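Local coordinates for putative aliphatic sulfonates-binding protein (Escherichia coli, PDB 2X26) that probably captures aliphatic sulfonates in the periplasm and hands them to an ABC-type import system, at residues 23-28 with 207-212; 201-206 with 283-288; 16-21 with 225-230. One frame throughout, in Å; residues are numbered along the deposited sequence.

Contact 1 (23-28 with 207-212)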
loop_
_atom_site.group_PDB
_atom_site.type_symbol
_atom_site.label_atom_id
_atom_site.label_comp_id
_atom_site.label_asym_id
_atom_site.label_seq_id
_atom_site.Cartn_x
_atom_site.Cartn_y
_atom_site.Cartn_z
ATOM N N GLN A 23 11.234 17.145 2.314
ATOM C CA GLN A 23 10.921 18.111 1.264
ATOM C C GLN A 23 11.565 17.800 -0.076
ATOM O O GLN A 23 11.878 18.686 -0.846
ATOM C CB GLN A 23 11.198 19.574 1.717
ATOM C CG GLN A 23 10.232 19.937 2.870
ATOM C CD GLN A 23 10.269 21.393 3.261
ATOM O OE1 GLN A 23 11.047 22.157 2.727
ATOM N NE2 GLN A 23 9.406 21.786 4.196
ATOM N N LEU A 24 11.768 16.522 -0.360
ATOM C CA LEU A 24 12.499 16.136 -1.580
ATOM C C LEU A 24 11.805 16.558 -2.870
ATOM O O LEU A 24 12.471 17.046 -3.782
ATOM C CB LEU A 24 12.738 14.632 -1.602
ATOM C CG LEU A 24 13.575 14.050 -0.453
ATOM C CD1 LEU A 24 13.620 12.556 -0.666
ATOM C CD2 LEU A 24 14.997 14.700 -0.392
ATOM N N LEU A 25 10.478 16.420 -2.935
ATOM C CA LEU A 25 9.750 16.796 -4.156
ATOM C C LEU A 25 9.710 18.295 -4.348
ATOM O O LEU A 25 9.839 18.788 -5.451
ATOM C CB LEU A 25 8.319 16.252 -4.144
ATOM C CG LEU A 25 8.168 14.746 -4.298
ATOM C CD1 LEU A 25 6.709 14.377 -4.412
ATOM C CD2 LEU A 25 8.924 14.155 -5.502
ATOM N N GLU A 26 9.523 19.018 -3.253
ATOM C CA GLU A 26 9.501 20.469 -3.348
ATOM C C GLU A 26 10.832 20.974 -3.899
ATOM O O GLU A 26 10.843 21.884 -4.727
ATOM C CB GLU A 26 9.163 21.091 -1.995
ATOM C CG GLU A 26 7.709 20.869 -1.520
ATOM C CD GLU A 26 7.482 19.567 -0.806
ATOM O OE1 GLU A 26 8.398 18.729 -0.724
ATOM O OE2 GLU A 26 6.354 19.377 -0.304
ATOM N N LYS A 27 11.931 20.377 -3.452
ATOM C CA LYS A 27 13.242 20.801 -3.891
ATOM C C LYS A 27 13.533 20.304 -5.307
ATOM O O LYS A 27 14.119 21.045 -6.108
ATOM C CB LYS A 27 14.298 20.291 -2.924
ATOM C CG LYS A 27 14.232 20.948 -1.564
ATOM C CD LYS A 27 15.390 20.478 -0.687
ATOM C CE LYS A 27 15.193 19.072 -0.126
ATOM N NZ LYS A 27 16.477 18.323 0.175
ATOM N N ARG A 28 13.094 19.060 -5.646
ATOM C CA ARG A 28 13.403 18.548 -6.993
ATOM C C ARG A 28 12.611 19.137 -8.125
ATOM O O ARG A 28 13.123 19.244 -9.237
ATOM C CB ARG A 28 13.276 17.056 -7.086
ATOM C CG ARG A 28 14.311 16.437 -6.297
ATOM C CD ARG A 28 14.297 14.983 -6.466
ATOM N NE ARG A 28 15.252 14.475 -5.520
ATOM C CZ ARG A 28 15.599 13.209 -5.449
ATOM N NH1 ARG A 28 15.037 12.340 -6.278
ATOM N NH2 ARG A 28 16.497 12.836 -4.549
ATOM N N ALA A 207 10.750 7.436 -8.205
ATOM C CA ALA A 207 12.155 7.176 -7.922
ATOM C C ALA A 207 12.573 7.929 -6.668
ATOM O O ALA A 207 13.320 7.374 -5.827
ATOM C CB ALA A 207 13.006 7.599 -9.132
ATOM N N THR A 208 12.027 9.156 -6.501
ATOM C CA THR A 208 12.221 9.962 -5.301
ATOM C C THR A 208 11.647 9.274 -4.053
ATOM O O THR A 208 12.288 9.269 -3.017
ATOM C CB THR A 208 11.576 11.341 -5.445
ATOM O OG1 THR A 208 12.168 12.025 -6.548
ATOM C CG2 THR A 208 11.868 12.183 -4.226
ATOM N N PHE A 209 10.447 8.690 -4.140
ATOM C CA PHE A 209 9.899 7.958 -2.970
ATOM C C PHE A 209 10.777 6.769 -2.621
ATOM O O PHE A 209 10.930 6.416 -1.453
ATOM C CB PHE A 209 8.491 7.421 -3.216
ATOM C CG PHE A 209 7.465 8.491 -3.504
ATOM C CD1 PHE A 209 7.536 9.743 -2.921
ATOM C CD2 PHE A 209 6.367 8.184 -4.313
ATOM C CE1 PHE A 209 6.542 10.720 -3.191
ATOM C CE2 PHE A 209 5.338 9.108 -4.554
ATOM C CZ PHE A 209 5.440 10.389 -4.022
ATOM N N SER A 210 11.306 6.110 -3.635
ATOM C CA SER A 210 12.190 4.944 -3.343
ATOM C C SER A 210 13.502 5.414 -2.652
ATOM O O SER A 210 13.984 4.733 -1.728
ATOM C CB SER A 210 12.453 4.136 -4.631
ATOM O OG SER A 210 13.286 3.026 -4.320
ATOM N N GLU A 211 14.079 6.531 -3.088
ATOM C CA GLU A 211 15.260 7.123 -2.406
ATOM C C GLU A 211 14.914 7.491 -0.958
ATOM O O GLU A 211 15.716 7.325 -0.032
ATOM C CB GLU A 211 15.744 8.394 -3.097
ATOM C CG GLU A 211 16.343 8.199 -4.455
ATOM C CD GLU A 211 16.709 9.535 -5.084
ATOM O OE1 GLU A 211 17.404 10.351 -4.423
ATOM O OE2 GLU A 211 16.266 9.798 -6.221
ATOM N N ALA A 212 13.722 8.036 -0.783
ATOM C CA ALA A 212 13.280 8.444 0.533
ATOM C C ALA A 212 13.079 7.237 1.439
ATOM O O ALA A 212 13.485 7.279 2.616
ATOM C CB ALA A 212 11.956 9.290 0.437
#
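Thr208 faces three residues of the short helix 24-28 and shows how one small side chain can serve an apolar and a charged neighbour at once. Its CB lies between Arg28 NH1 and Leu25 CD2, 3.9 Å from the latter. With CG2 anti to the backbone N (OG1 at chi1 -60°), the methyl branch is directed at the facing helix, where Thr208 CG2 lies 3.7 Å from Leu24 CB and also touches Leu25 CD2. The same methyl stands over one face of the Arg28 guanidinium, displaced toward its rim. The hydroxyl branch has its main partner within its own helix, the carbonyl O of Gly204. Arg28 NH1 adds only a weak, strongly bent hydrogen bond to Thr208 OG1 at 2.9 Å.

Helix 24-28 follows strand 4-9 and helix 14-21 at the start of the α/β domain of this periplasmic binding protein. Segments 24-28 and 207-212 run at 133° to each other, the latter part of the long helix 199-218, and Leu25 also reaches Leu5 and Ile7 of strand 4-9.

The guanidinium of Arg28 meets the Glu211 carboxylate in a two-pronged salt bridge, each terminal nitrogen to its own oxygen. NH2 of Arg28 donates to Glu211 OE1 at 2.6 Å and NH1 of Arg28 to Glu211 OE2 at 2.8 Å. Both bonds are nearly straight and lie close to the guanidinium plane, but they come from above the carboxylate, the two planes being tilted by 37°. On the inner side Leu25 CD1 touches Phe209 CE1 at 3.9 Å, and one turn on from Thr208, Ala212 CB is met by Leu24 CD1 at 3.8 Å.

Contact 2 (201-206 with 283-288)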
loop_
_atom_site.group_PDB
_atom_site.type_symbol
_atom_site.label_atom_id
_atom_site.label_comp_id
_atom_site.label_asym_id
_atom_site.label_seq_id
_atom_site.Cartn_x
_atom_site.Cartn_y
_atom_site.Cartn_z
ATOM N N PHE A 201 7.720 12.613 -15.463
ATOM C CA PHE A 201 7.538 13.218 -14.136
ATOM C C PHE A 201 7.201 12.182 -13.090
ATOM O O PHE A 201 7.827 12.139 -12.034
ATOM C CB PHE A 201 6.438 14.313 -14.180
ATOM C CG PHE A 201 6.127 14.926 -12.842
ATOM C CD1 PHE A 201 7.040 15.767 -12.212
ATOM C CD2 PHE A 201 4.904 14.693 -12.232
ATOM C CE1 PHE A 201 6.749 16.335 -10.960
ATOM C CE2 PHE A 201 4.608 15.277 -11.012
ATOM C CZ PHE A 201 5.529 16.098 -10.378
ATOM N N ILE A 202 6.238 11.321 -13.394
ATOM C CA ILE A 202 5.798 10.304 -12.447
ATOM C C ILE A 202 6.951 9.337 -12.134
ATOM O O ILE A 202 7.160 8.911 -10.992
ATOM C CB ILE A 202 4.580 9.540 -12.997
ATOM C CG1 ILE A 202 3.331 10.447 -12.964
ATOM C CG2 ILE A 202 4.330 8.239 -12.201
ATOM C CD1 ILE A 202 2.953 10.908 -11.565
ATOM N N GLN A 203 7.714 9.009 -13.162
ATOM C CA GLN A 203 8.804 8.085 -12.943
ATOM C C GLN A 203 9.824 8.670 -11.976
ATOM O O GLN A 203 10.335 7.951 -11.088
ATOM C CB GLN A 203 9.446 7.715 -14.275
ATOM C CG GLN A 203 8.479 6.932 -15.158
ATOM C CD GLN A 203 9.181 6.389 -16.381
ATOM O OE1 GLN A 203 10.210 5.725 -16.256
ATOM N NE2 GLN A 203 8.661 6.706 -17.564
ATOM N N GLY A 204 10.049 9.966 -12.097
ATOM C CA GLY A 204 11.022 10.659 -11.276
ATOM C C GLY A 204 10.452 10.778 -9.880
ATOM O O GLY A 204 11.206 10.682 -8.886
ATOM N N VAL A 205 9.132 10.997 -9.803
ATOM C CA VAL A 205 8.489 11.120 -8.473
ATOM C C VAL A 205 8.633 9.790 -7.722
ATOM O O VAL A 205 9.020 9.737 -6.519
ATOM C CB VAL A 205 6.995 11.588 -8.562
ATOM C CG1 VAL A 205 6.296 11.375 -7.256
ATOM C CG2 VAL A 205 6.936 13.086 -8.981
ATOM N N LEU A 206 8.281 8.703 -8.392
ATOM C CA LEU A 206 8.363 7.381 -7.765
ATOM C C LEU A 206 9.808 7.056 -7.370
ATOM O O LEU A 206 10.041 6.536 -6.269
ATOM C CB LEU A 206 7.781 6.297 -8.682
ATOM C CG LEU A 206 6.275 6.476 -9.002
ATOM C CD1 LEU A 206 5.799 5.425 -9.984
ATOM C CD2 LEU A 206 5.432 6.453 -7.770
ATOM N N ARG A 283 -5.431 -2.266 -16.391
ATOM C CA ARG A 283 -5.179 -1.160 -15.473
ATOM C C ARG A 283 -3.692 -0.953 -15.179
ATOM O O ARG A 283 -3.364 -0.124 -14.343
ATOM C CB ARG A 283 -5.928 -1.357 -14.141
ATOM C CG ARG A 283 -7.450 -1.463 -14.261
ATOM C CD ARG A 283 -8.087 -0.183 -14.802
ATOM N NE ARG A 283 -9.470 -0.040 -14.319
ATOM C CZ ARG A 283 -10.520 -0.707 -14.798
ATOM N NH1 ARG A 283 -10.367 -1.607 -15.763
ATOM N NH2 ARG A 283 -11.737 -0.493 -14.290
ATOM N N ILE A 284 -2.804 -1.710 -15.835
ATOM C CA ILE A 284 -1.369 -1.550 -15.637
ATOM C C ILE A 284 -0.833 -0.455 -16.574
ATOM O O ILE A 284 -1.079 -0.500 -17.781
ATOM C CB ILE A 284 -0.639 -2.919 -15.726
ATOM C CG1 ILE A 284 -0.964 -3.711 -14.454
ATOM C CG2 ILE A 284 0.869 -2.740 -15.801
ATOM C CD1 ILE A 284 -0.562 -5.126 -14.489
ATOM N N TRP A 285 -0.191 0.570 -16.004
ATOM C CA TRP A 285 0.427 1.620 -16.801
ATOM C C TRP A 285 1.790 1.154 -17.277
ATOM O O TRP A 285 2.644 0.741 -16.456
ATOM C CB TRP A 285 0.526 2.923 -16.018
ATOM C CG TRP A 285 1.189 4.088 -16.756
ATOM C CD1 TRP A 285 0.734 4.708 -17.869
ATOM C CD2 TRP A 285 2.427 4.741 -16.401
ATOM N NE1 TRP A 285 1.613 5.715 -18.256
ATOM C CE2 TRP A 285 2.651 5.763 -17.355
ATOM C CE3 TRP A 285 3.360 4.562 -15.358
ATOM C CZ2 TRP A 285 3.773 6.621 -17.305
ATOM C CZ3 TRP A 285 4.487 5.405 -15.289
ATOM C CH2 TRP A 285 4.690 6.430 -16.271
ATOM N N GLN A 286 1.944 1.128 -18.606
ATOM C CA GLN A 286 3.255 0.940 -19.226
ATOM C C GLN A 286 3.978 2.290 -19.209
ATOM O O GLN A 286 3.490 3.278 -19.789
ATOM C CB GLN A 286 3.089 0.413 -20.654
ATOM C CG GLN A 286 2.400 -0.942 -20.707
ATOM C CD GLN A 286 3.288 -2.064 -20.188
ATOM O OE1 GLN A 286 4.301 -2.384 -20.810
ATOM N NE2 GLN A 286 2.908 -2.680 -19.057
ATOM N N PRO A 287 5.131 2.353 -18.524
ATOM C CA PRO A 287 5.764 3.643 -18.359
ATOM C C PRO A 287 6.141 4.253 -19.721
ATOM O O PRO A 287 6.595 3.531 -20.630
ATOM C CB PRO A 287 6.996 3.331 -17.509
ATOM C CG PRO A 287 6.616 2.105 -16.762
ATOM C CD PRO A 287 5.736 1.313 -17.643
ATOM N N THR A 288 5.895 5.552 -19.843
ATOM C CA THR A 288 6.205 6.319 -21.039
ATOM C C THR A 288 6.847 7.588 -20.577
ATOM O O THR A 288 6.799 7.951 -19.388
ATOM C CB THR A 288 4.935 6.715 -21.781
ATOM O OG1 THR A 288 4.054 7.421 -20.874
ATOM C CG2 THR A 288 4.239 5.488 -22.335
#
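Two residues of helix 199-218, Ile202 and Gln203, meet the outer end of the Trp285 indole, which supplies the apolar part of the contact. CG of Gln203 comes up to the ring edge, 4.0 Å from Trp285 CH2, while Ile202 CG2 approaches Trp285 CZ3 at 4.2 Å. With its CG anti to the backbone N (chi1 179°), Trp285 extends toward the helix, and Pro287 folds back so that its CA sits over one face of the indole. This is an extended, non-regular segment laid against the α/β domain: Trp285 also packs on Val75 and Val77 of edge strand 74-80 and is bonded through its backbone to Tyr76, so the segment bridges sheet and helix.

The polar part is slight. The Gln203 amide, its plane nearly perpendicular to the indole, lies beside Pro287, with NE2 of Gln203 3.8 Å from Pro287 CB. From there Gln203 NE2 donates a weak, bent hydrogen bond of 2.9 Å to Thr288 O. An alanine in place of Gln203 would probably deprive the Thr288 carbonyl of this donor and open a gap beside Pro287 and the indole edge. Beyond the bond, the glutamine side chain also touches Gln289.

Contact 3 (16-21 with 225-230)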
loop_
_atom_site.group_PDB
_atom_site.type_symbol
_atom_site.label_atom_id
_atom_site.label_comp_id
_atom_site.label_asym_id
_atom_site.label_seq_id
_atom_site.Cartn_x
_atom_site.Cartn_y
_atom_site.Cartn_z
ATOM N N MET A 16 6.551 7.905 0.754
ATOM C CA MET A 16 5.883 9.191 0.712
ATOM C C MET A 16 6.161 10.029 1.959
ATOM O O MET A 16 6.508 11.214 1.835
ATOM C CB MET A 16 4.384 9.024 0.496
ATOM C CG MET A 16 4.082 8.639 -0.940
ATOM S SD MET A 16 2.282 8.591 -1.111
ATOM C CE MET A 16 2.157 8.455 -2.854
ATOM N N VAL A 17 6.034 9.425 3.119
ATOM C CA VAL A 17 6.147 10.179 4.398
ATOM C C VAL A 17 7.573 10.728 4.555
ATOM O O VAL A 17 7.745 11.907 4.928
ATOM C CB VAL A 17 5.737 9.296 5.592
ATOM C CG1 VAL A 17 6.124 9.913 6.970
ATOM C CG2 VAL A 17 4.193 9.088 5.561
ATOM N N LEU A 18 8.579 9.896 4.269
ATOM C CA LEU A 18 9.964 10.373 4.340
ATOM C C LEU A 18 10.248 11.415 3.258
ATOM O O LEU A 18 10.882 12.417 3.543
ATOM C CB LEU A 18 10.988 9.240 4.294
ATOM C CG LEU A 18 11.324 8.811 5.722
ATOM C CD1 LEU A 18 10.245 7.909 6.264
ATOM C CD2 LEU A 18 12.680 8.154 5.782
ATOM N N ALA A 19 9.735 11.209 2.034
ATOM C CA ALA A 19 9.918 12.242 0.996
ATOM C C ALA A 19 9.316 13.584 1.432
ATOM O O ALA A 19 9.900 14.655 1.179
ATOM C CB ALA A 19 9.274 11.808 -0.356
ATOM N N LYS A 20 8.125 13.520 1.994
ATOM C CA LYS A 20 7.431 14.726 2.465
ATOM C C LYS A 20 8.229 15.433 3.562
ATOM O O LYS A 20 8.496 16.633 3.482
ATOM C CB LYS A 20 6.012 14.348 2.960
ATOM C CG LYS A 20 5.245 15.534 3.551
ATOM C CD LYS A 20 3.949 15.050 4.257
ATOM C CE LYS A 20 3.151 16.259 4.807
ATOM N NZ LYS A 20 3.800 16.900 6.020
ATOM N N SER A 21 8.686 14.655 4.532
ATOM C CA SER A 21 9.406 15.208 5.673
ATOM C C SER A 21 10.694 15.884 5.231
ATOM O O SER A 21 11.080 16.958 5.767
ATOM C CB SER A 21 9.728 14.097 6.661
ATOM O OG SER A 21 8.546 13.666 7.299
ATOM N N ALA A 225 12.836 8.397 14.658
ATOM C CA ALA A 225 12.316 9.537 15.386
ATOM C C ALA A 225 11.166 10.205 14.608
ATOM O O ALA A 225 10.090 10.514 15.174
ATOM C CB ALA A 225 13.442 10.529 15.653
ATOM N N LEU A 226 11.362 10.363 13.294
ATOM C CA LEU A 226 10.334 10.946 12.427
ATOM C C LEU A 226 9.042 10.151 12.463
ATOM O O LEU A 226 7.973 10.706 12.723
ATOM C CB LEU A 226 10.850 11.064 11.004
ATOM C CG LEU A 226 9.734 11.426 10.046
ATOM C CD1 LEU A 226 9.350 12.892 10.242
ATOM C CD2 LEU A 226 10.188 11.115 8.637
ATOM N N LEU A 227 9.127 8.841 12.236
ATOM C CA LEU A 227 7.939 8.001 12.107
ATOM C C LEU A 227 7.293 7.770 13.487
ATOM O O LEU A 227 6.069 7.631 13.583
ATOM C CB LEU A 227 8.347 6.672 11.439
ATOM C CG LEU A 227 8.781 6.739 9.975
ATOM C CD1 LEU A 227 9.365 5.376 9.540
ATOM C CD2 LEU A 227 7.581 7.141 9.049
ATOM N N ALA A 228 8.079 7.811 14.583
ATOM C CA ALA A 228 7.472 7.713 15.903
ATOM C C ALA A 228 6.553 8.921 16.067
ATOM O O ALA A 228 5.452 8.783 16.591
ATOM C CB ALA A 228 8.548 7.666 17.015
ATOM N N LYS A 229 7.002 10.094 15.616
ATOM C CA LYS A 229 6.216 11.319 15.732
ATOM C C LYS A 229 4.959 11.277 14.857
ATOM O O LYS A 229 3.865 11.550 15.341
ATOM C CB LYS A 229 7.079 12.515 15.308
ATOM C CG LYS A 229 6.377 13.849 15.455
ATOM C CD LYS A 229 7.376 15.028 15.255
ATOM C CE LYS A 229 8.713 14.792 15.988
ATOM N NZ LYS A 229 9.513 16.068 16.083
ATOM N N THR A 230 5.143 10.941 13.583
ATOM C CA THR A 230 4.050 10.999 12.556
ATOM C C THR A 230 3.025 9.892 12.812
ATOM O O THR A 230 1.791 10.098 12.704
ATOM C CB THR A 230 4.604 10.953 11.095
ATOM O OG1 THR A 230 5.346 9.741 10.885
ATOM C CG2 THR A 230 5.486 12.182 10.745
#
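Leu226 and Leu227, neighbours on helix 220-231, point their branches at Val17, Leu18 and Ser21 of helix 14-21. Segments 16-21 and 225-230 run at 103° to each other, the closest approach of their axes being 11.0 Å. Each side contributes residues spaced i, i+1 and i+4: Val17, Leu18 and Ser21 on one, Leu226, Leu227 and Thr230 on the other.

Leu227 meets Val17 at a slant. The CG1 branch of Val17, anti to the backbone N (chi1 167°), extends to within 3.8 Å of Leu227 CD2. That same Val17 branch points tip to tip at Thr230, with Val17 CG1 4.0 Å from Thr230 OG1. Leu18 stands roughly at a right angle to Leu227, with Leu18 CD1 3.9 Å from Leu227 CD2, and one methyl of Leu227 is thus shared between two residues of the facing helix. Against Leu226, Leu18 is turned obliquely, its CG 3.9 Å from Leu226 CD2. Leu226 has its own CG anti to the backbone N (chi1 170°), and its forked end is applied to Ser21, where Ser21 CB is 3.6 Å from Leu226 CD2. Leu18 and Ser21 were each modelled in two conformations, and the details given for them, including the nearness of the serine oxygen to Leu226, belong to one of the two and are doubtful to that extent.

The contact places helix 14-21, which follows the first strand of the α/β domain, against helix 220-231. Behind it Val17 packs on Tyr9, Leu18 on Leu215 and Leu227 on Ile238 and Leu242. Because the two segments share methyl contacts here and no hydrogen bond, their fit rests on shape and on burial of apolar surface.

In the fold
Contacts 1 and 2 use adjoining segments, 207-212 and 201-206, of helix 199-218, their centres about 15 Å apart, and join where Leu25 CD2 touches Val205 CG2 at 4.1 Å. Contact 3 lies about 13 Å, centre to centre, from contact 1 and is tied to it by the turn between helices 14-21 and 24-28, where Leu24 N probably donates to Ala19 O at 3.1 Å; Phe209 CE2 also meets Met16 CE at 3.7 Å. Contacts 2 and 3 do not touch. Helices 14-21, 24-28 and 199-218 pack on the sheet with strands 4-9 and 33-38, whose order, 2-1-3-5-4, fits a type II periplasmic binding protein; contact 2 adds the segment beside strand 74-80, contact 3 helix 220-231.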